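Long-range contacts in nucleoprotein (Human coronavirus NL63, PDB 5EPW), which probably packages the positive-strand viral RNA genome into a helical ribonucleocapsid, this chain being its C-terminal domain, which forms a dimer: residues B[45-51]-B[115-120]; B[66-70]-B[106-112]. The contacts are given in a common frame with arbitrary orientation. Residue numbers count along the deposited sequence, not the author numbering.

How the contacts relate
Both contacts hold parts of the C-terminal domain against its last helix, 109-115, and lie about 15 Å apart between centres. Contact 2 packs helix 64-68 and the residues after it on the start of helix 109-115; contact 1 joins the loop 45-51 to the turn 115-120. Along the chain, contact 2 falls wholly within the 63 residues between the segments of contact 1. The two touch directly: Gln115 CG lies 3.7 Å from Leu67 CD2, and Met49 CE 3.8 Å from Phe112 CZ, so the side chains of the two contacts pack against each other. Each also borders the second subunit, where Phe78 packs on both Met49 and Leu67.

Contact 1 (B[45-51]-B[115-120])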
loop_
_atom_site.group_PDB
_atom_site.type_symbol
_atom_site.label_atom_id
_atom_site.label_comp_id
_atom_site.label_asym_id
_atom_site.label_seq_id
_atom_site.Cartn_x
_atom_site.Cartn_y
_atom_site.Cartn_z
ATOM N N PHE B 45 -13.982 9.830 -3.619
ATOM C CA PHE B 45 -12.984 9.885 -4.674
ATOM C C PHE B 45 -11.584 9.821 -4.199
ATOM O O PHE B 45 -10.697 9.532 -5.010
ATOM C CB PHE B 45 -13.318 11.111 -5.580
ATOM C CG PHE B 45 -14.569 10.910 -6.390
ATOM C CD1 PHE B 45 -14.520 10.175 -7.560
ATOM C CD2 PHE B 45 -15.817 11.438 -5.975
ATOM C CE1 PHE B 45 -15.665 9.915 -8.250
ATOM C CE2 PHE B 45 -16.942 11.196 -6.718
ATOM C CZ PHE B 45 -16.878 10.389 -7.850
ATOM N N ASN B 46 -11.376 9.954 -2.913
ATOM C CA ASN B 46 -10.015 9.804 -2.303
ATOM C C ASN B 46 -9.855 8.439 -1.596
ATOM O O ASN B 46 -8.786 8.149 -1.082
ATOM C CB ASN B 46 -9.697 10.956 -1.381
ATOM C CG ASN B 46 -9.268 12.219 -2.124
ATOM O OD1 ASN B 46 -8.124 12.270 -2.645
ATOM N ND2 ASN B 46 -10.207 13.133 -2.361
ATOM N N HIS B 47 -10.917 7.658 -1.537
ATOM C CA HIS B 47 -10.950 6.336 -0.887
ATOM C C HIS B 47 -11.881 5.439 -1.691
ATOM O O HIS B 47 -13.057 5.257 -1.319
ATOM C CB HIS B 47 -11.407 6.447 0.606
ATOM C CG HIS B 47 -10.750 7.530 1.370
ATOM N ND1 HIS B 47 -11.119 8.864 1.295
ATOM C CD2 HIS B 47 -9.730 7.479 2.244
ATOM C CE1 HIS B 47 -10.369 9.569 2.103
ATOM N NE2 HIS B 47 -9.479 8.781 2.678
ATOM N N ASN B 48 -11.444 5.062 -2.894
ATOM C CA ASN B 48 -12.409 4.704 -3.952
ATOM C C ASN B 48 -12.585 3.199 -4.242
ATOM O O ASN B 48 -13.370 2.846 -5.142
ATOM C CB ASN B 48 -12.111 5.445 -5.273
ATOM C CG ASN B 48 -10.784 5.187 -5.820
ATOM O OD1 ASN B 48 -9.740 5.115 -5.121
ATOM N ND2 ASN B 48 -10.706 5.016 -7.135
ATOM N N MET B 49 -11.796 2.306 -3.624
ATOM C CA MET B 49 -11.882 0.921 -3.931
ATOM C C MET B 49 -12.961 0.189 -3.108
ATOM O O MET B 49 -13.104 0.321 -1.909
ATOM C CB MET B 49 -10.562 0.219 -3.551
ATOM C CG MET B 49 -9.357 0.678 -4.401
ATOM S SD MET B 49 -9.563 0.617 -6.193
ATOM C CE MET B 49 -9.692 -1.155 -6.364
ATOM N N GLY B 50 -13.744 -0.630 -3.843
ATOM C CA GLY B 50 -14.566 -1.671 -3.232
ATOM C C GLY B 50 -16.089 -1.407 -3.438
ATOM O O GLY B 50 -16.623 -0.355 -3.132
ATOM N N ASP B 51 -16.692 -2.504 -3.888
ATOM C CA ASP B 51 -18.129 -2.521 -3.943
ATOM C C ASP B 51 -18.824 -2.750 -2.624
ATOM O O ASP B 51 -18.178 -2.843 -1.568
ATOM C CB ASP B 51 -18.544 -3.562 -5.043
ATOM C CG ASP B 51 -18.316 -5.012 -4.677
ATOM O OD1 ASP B 51 -18.161 -5.325 -3.481
ATOM O OD2 ASP B 51 -18.205 -5.904 -5.565
ATOM N N GLN B 115 -13.552 -3.071 -9.239
ATOM C CA GLN B 115 -13.652 -2.522 -7.933
ATOM C C GLN B 115 -13.270 -0.986 -7.871
ATOM O O GLN B 115 -13.541 -0.389 -6.808
ATOM C CB GLN B 115 -12.780 -3.277 -6.902
ATOM C CG GLN B 115 -13.241 -4.733 -6.844
ATOM C CD GLN B 115 -14.587 -4.855 -6.209
ATOM O OE1 GLN B 115 -14.880 -4.267 -5.131
ATOM N NE2 GLN B 115 -15.482 -5.665 -6.863
ATOM N N ILE B 116 -12.570 -0.471 -8.884
ATOM C CA ILE B 116 -12.100 0.914 -8.845
ATOM C C ILE B 116 -13.300 1.808 -8.924
ATOM O O ILE B 116 -14.061 1.763 -9.932
ATOM C CB ILE B 116 -11.125 1.214 -9.989
ATOM C CG1 ILE B 116 -9.923 0.391 -9.935
ATOM C CG2 ILE B 116 -10.790 2.691 -9.972
ATOM C CD1 ILE B 116 -8.959 0.569 -11.071
ATOM N N SER B 117 -13.522 2.647 -7.936
ATOM C CA SER B 117 -14.662 3.505 -7.823
ATOM C C SER B 117 -16.001 2.803 -8.058
ATOM O O SER B 117 -16.996 3.364 -8.675
ATOM C CB SER B 117 -14.487 4.700 -8.835
ATOM O OG SER B 117 -13.314 5.490 -8.469
ATOM N N ALA B 118 -16.081 1.618 -7.484
ATOM C CA ALA B 118 -17.313 0.850 -7.509
ATOM C C ALA B 118 -18.485 1.528 -6.891
ATOM O O ALA B 118 -19.695 1.317 -7.294
ATOM C CB ALA B 118 -17.075 -0.511 -6.957
ATOM N N PHE B 119 -18.319 2.416 -5.928
ATOM C CA PHE B 119 -19.330 3.207 -5.314
ATOM C C PHE B 119 -20.077 4.083 -6.345
ATOM O O PHE B 119 -21.218 4.416 -6.022
ATOM C CB PHE B 119 -18.803 4.085 -4.161
ATOM C CG PHE B 119 -18.047 5.312 -4.591
ATOM C CD1 PHE B 119 -16.696 5.256 -4.919
ATOM C CD2 PHE B 119 -18.652 6.570 -4.619
ATOM C CE1 PHE B 119 -15.984 6.434 -5.342
ATOM C CE2 PHE B 119 -17.946 7.741 -4.969
ATOM C CZ PHE B 119 -16.610 7.660 -5.361
ATOM N N THR B 120 -19.495 4.366 -7.465
ATOM C CA THR B 120 -20.187 5.221 -8.509
ATOM C C THR B 120 -21.199 4.368 -9.288
ATOM O O THR B 120 -22.012 4.909 -10.094
ATOM C CB THR B 120 -19.186 5.875 -9.418
ATOM O OG1 THR B 120 -18.328 5.022 -10.178
ATOM C CG2 THR B 120 -18.236 6.796 -8.611
HETATM O O HOH W 1 -15.892 2.020 -4.304
#
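Loop 45-51 and the turn 115-120 meet mainly through paired polar groups. At the centre Gly50 N donates to Gln115 O (3.0 Å, 172° at the hydrogen). Met49 and Ile116 form a single beta bridge, their CA atoms 4.9 Å apart. Gln115 also uses both ends of its amide: OE1 accepts from Asp51 N at 2.8 Å, and NE2 donates to Asp51 OD2 at 3.0 Å. The other carboxylate oxygen, Asp51 OD1, accepts from Leu54 N, which makes Asp51 the N-cap of helix 52-57.

Asn48 O receives a short but bent, weak bond from Ser117 N (2.8 Å, 122°) and also accepts from water 1 (2.8 Å from Asn48 O). That water also donates to Gly50 O (2.7 Å) and accepts from Phe119 N (2.9 Å). Asn48 ND2 donates to Ser117 OG (3.0 Å), while Asn48 OD1 accepts from Val83 N of the second subunit. The contact thus borders the dimer interface of the coronavirus nucleocapsid C-terminal domain, where Met49 packs on Phe78 and Ile116 on Thr85 of the partner.

Within the turn, Thr120 OG1 donates to Ser117 O at 2.6 Å. An edge-to-face aromatic pair covers one end: the edge of Phe119 points at the face of Phe45, with centroids 5.0 Å apart and planes at 69°. On the apolar side, Met49 SD reaches Ile116 CG1 at 3.8 Å.

Contact 2 (B[66-70]-B[106-112]); sequences QLAEL and NKNLPKF
Build residues 66-68 as helix, part of 64-68, with phi/psi near -66/-40 at Gln66 and Leu67 and -58/-25 at Ala68; Leu70 takes -115/23. Backbone bonds run from Glu69 N to Gln66 O (3.2 Å) and Leu70 N to Leu67 O (3.0 Å). Opposite, Asn106 to Leu109 form a type I turn leading into helix 109-115. Asn106, with chi1 t, accepts from Asn108 N through OD1 at 2.7 Å, a capping bond. Set CA of Gln66 6.3 Å from CA of Asn108, and CA of Leu67 5.8 Å from CA of Phe112.

Gln66 has chi1 and chi2 t, with chi3 near 47° turning NE2 to Asn108 OD1 (3.0 Å, 171°); its OE1 lies 3.6 Å from Lys111 CG. Asn108 takes chi1 m and chi2 -42°; its ND2 donates to water 3 (3.1 Å), which donates to Glu69 OE1 (2.7 Å). Glu69 folds back with all three chi angles near -66°. Water 2 donates to both Gln66 O (2.9 Å) and Asn108 O (2.8 Å).

Leu67 and Leu70 are both mt. Leu70 CD1 sits 3.8 Å from CA of Leu109 (tp) and 3.9 Å from CB of Phe112 (chi1 t, chi2 -81°), while Leu67 CD2 lies 3.7 Å from Phe112 CA. Lys111 (chi1 t, chi2 p) leads its amine away. Trp26 and Tyr96 of the second subunit hydrogen-bond to the carbonyls of Glu69 and Leu70 respectively, placing this helix-to-helix packing at the dimer interface characteristic of the coronavirus nucleocapsid C-terminal domain.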
loop_
_atom_site.group_PDB
_atom_site.type_symbol
_atom_site.label_atom_id
_atom_site.label_comp_id
_atom_site.label_asym_id
_atom_site.label_seq_id
_atom_site.Cartn_x
_atom_site.Cartn_y
_atom_site.Cartn_z
ATOM N N GLN B 66 -8.638 -12.586 -4.579
ATOM C CA GLN B 66 -8.243 -12.292 -5.984
ATOM C C GLN B 66 -7.701 -10.834 -6.031
ATOM O O GLN B 66 -6.699 -10.598 -6.708
ATOM C CB GLN B 66 -9.365 -12.472 -7.004
ATOM C CG GLN B 66 -8.956 -12.238 -8.426
ATOM C CD GLN B 66 -9.878 -12.890 -9.381
ATOM O OE1 GLN B 66 -11.099 -12.763 -9.219
ATOM N NE2 GLN B 66 -9.333 -13.369 -10.452
ATOM N N LEU B 67 -8.326 -9.951 -5.288
ATOM C CA LEU B 67 -7.894 -8.515 -5.270
ATOM C C LEU B 67 -6.535 -8.444 -4.668
ATOM O O LEU B 67 -5.646 -7.628 -5.109
ATOM C CB LEU B 67 -8.929 -7.688 -4.539
ATOM C CG LEU B 67 -10.243 -7.613 -5.269
ATOM C CD1 LEU B 67 -11.310 -7.188 -4.358
ATOM C CD2 LEU B 67 -10.162 -6.687 -6.447
ATOM N N ALA B 68 -6.276 -9.194 -3.593
ATOM C CA ALA B 68 -4.993 -9.183 -2.932
ATOM C C ALA B 68 -3.807 -9.546 -3.807
ATOM O O ALA B 68 -2.626 -9.235 -3.506
ATOM C CB ALA B 68 -5.023 -10.006 -1.648
ATOM N N GLU B 69 -4.093 -10.304 -4.873
ATOM C CA GLU B 69 -2.993 -10.626 -5.788
ATOM C C GLU B 69 -2.336 -9.374 -6.419
ATOM O O GLU B 69 -1.152 -9.475 -6.903
ATOM C CB GLU B 69 -3.511 -11.499 -6.950
ATOM C CG GLU B 69 -3.951 -12.890 -6.448
ATOM C CD GLU B 69 -2.889 -13.739 -5.995
ATOM O OE1 GLU B 69 -2.070 -14.121 -6.829
ATOM O OE2 GLU B 69 -2.647 -13.879 -4.793
ATOM N N LEU B 70 -3.056 -8.256 -6.423
ATOM C CA LEU B 70 -2.658 -6.987 -7.069
ATOM C C LEU B 70 -2.430 -5.839 -6.035
ATOM O O LEU B 70 -2.407 -4.684 -6.395
ATOM C CB LEU B 70 -3.579 -6.536 -8.146
ATOM C CG LEU B 70 -3.634 -7.463 -9.365
ATOM C CD1 LEU B 70 -4.536 -6.907 -10.376
ATOM C CD2 LEU B 70 -2.247 -7.853 -9.933
ATOM N N ASN B 106 -3.086 -10.194 -17.498
ATOM C CA ASN B 106 -3.128 -10.695 -16.175
ATOM C C ASN B 106 -4.574 -11.019 -15.871
ATOM O O ASN B 106 -5.457 -10.227 -16.000
ATOM C CB ASN B 106 -2.592 -9.627 -15.196
ATOM C CG ASN B 106 -2.556 -10.154 -13.780
ATOM O OD1 ASN B 106 -3.627 -10.449 -13.243
ATOM N ND2 ASN B 106 -1.408 -10.133 -13.150
ATOM N N LYS B 107 -4.777 -12.274 -15.375
ATOM C CA LYS B 107 -6.124 -12.728 -15.185
ATOM C C LYS B 107 -6.848 -12.132 -13.988
ATOM O O LYS B 107 -8.005 -12.223 -13.856
ATOM C CB LYS B 107 -6.122 -14.278 -15.024
ATOM C CG LYS B 107 -5.896 -15.065 -16.320
ATOM C CD LYS B 107 -5.866 -16.604 -16.020
ATOM C CE LYS B 107 -4.838 -17.360 -16.831
ATOM N NZ LYS B 107 -4.635 -16.800 -18.171
ATOM N N ASN B 108 -6.085 -11.476 -13.132
ATOM C CA ASN B 108 -6.645 -10.849 -11.938
ATOM C C ASN B 108 -6.956 -9.389 -12.146
ATOM O O ASN B 108 -7.661 -8.795 -11.344
ATOM C CB ASN B 108 -5.643 -11.036 -10.821
ATOM C CG ASN B 108 -5.367 -12.488 -10.520
ATOM O OD1 ASN B 108 -6.300 -13.333 -10.480
ATOM N ND2 ASN B 108 -4.129 -12.826 -10.288
ATOM N N LEU B 109 -6.520 -8.832 -13.242
ATOM C CA LEU B 109 -6.685 -7.409 -13.508
ATOM C C LEU B 109 -8.167 -6.997 -13.692
ATOM O O LEU B 109 -8.705 -5.994 -13.202
ATOM C CB LEU B 109 -5.795 -6.961 -14.704
ATOM C CG LEU B 109 -5.794 -5.532 -15.133
ATOM C CD1 LEU B 109 -5.319 -4.580 -14.011
ATOM C CD2 LEU B 109 -4.895 -5.428 -16.335
ATOM N N PRO B 110 -8.997 -7.792 -14.444
ATOM C CA PRO B 110 -10.346 -7.333 -14.608
ATOM C C PRO B 110 -11.170 -7.194 -13.302
ATOM O O PRO B 110 -11.956 -6.272 -13.188
ATOM C CB PRO B 110 -10.999 -8.420 -15.501
ATOM C CG PRO B 110 -9.836 -8.986 -16.186
ATOM C CD PRO B 110 -8.644 -8.965 -15.302
ATOM N N LYS B 111 -10.965 -8.124 -12.360
ATOM C CA LYS B 111 -11.622 -8.016 -11.045
ATOM C C LYS B 111 -11.203 -6.720 -10.308
ATOM O O LYS B 111 -12.040 -6.070 -9.710
ATOM C CB LYS B 111 -11.181 -9.209 -10.239
ATOM C CG LYS B 111 -11.728 -9.278 -8.771
ATOM C CD LYS B 111 -13.221 -9.324 -8.742
ATOM C CE LYS B 111 -13.809 -9.590 -7.347
ATOM N NZ LYS B 111 -15.301 -9.668 -7.463
ATOM N N PHE B 112 -9.896 -6.451 -10.388
ATOM C CA PHE B 112 -9.391 -5.164 -9.725
ATOM C C PHE B 112 -10.095 -3.937 -10.331
ATOM O O PHE B 112 -10.600 -3.071 -9.672
ATOM C CB PHE B 112 -7.932 -5.150 -9.788
ATOM C CG PHE B 112 -7.297 -4.064 -8.951
ATOM C CD1 PHE B 112 -7.216 -2.775 -9.423
ATOM C CD2 PHE B 112 -6.829 -4.395 -7.727
ATOM C CE1 PHE B 112 -6.612 -1.794 -8.626
ATOM C CE2 PHE B 112 -6.195 -3.455 -6.905
ATOM C CZ PHE B 112 -6.129 -2.151 -7.351
HETATM O O HOH W 2 -7.502 -8.470 -8.523
HETATM O O HOH W 3 -2.777 -15.318 -9.141
#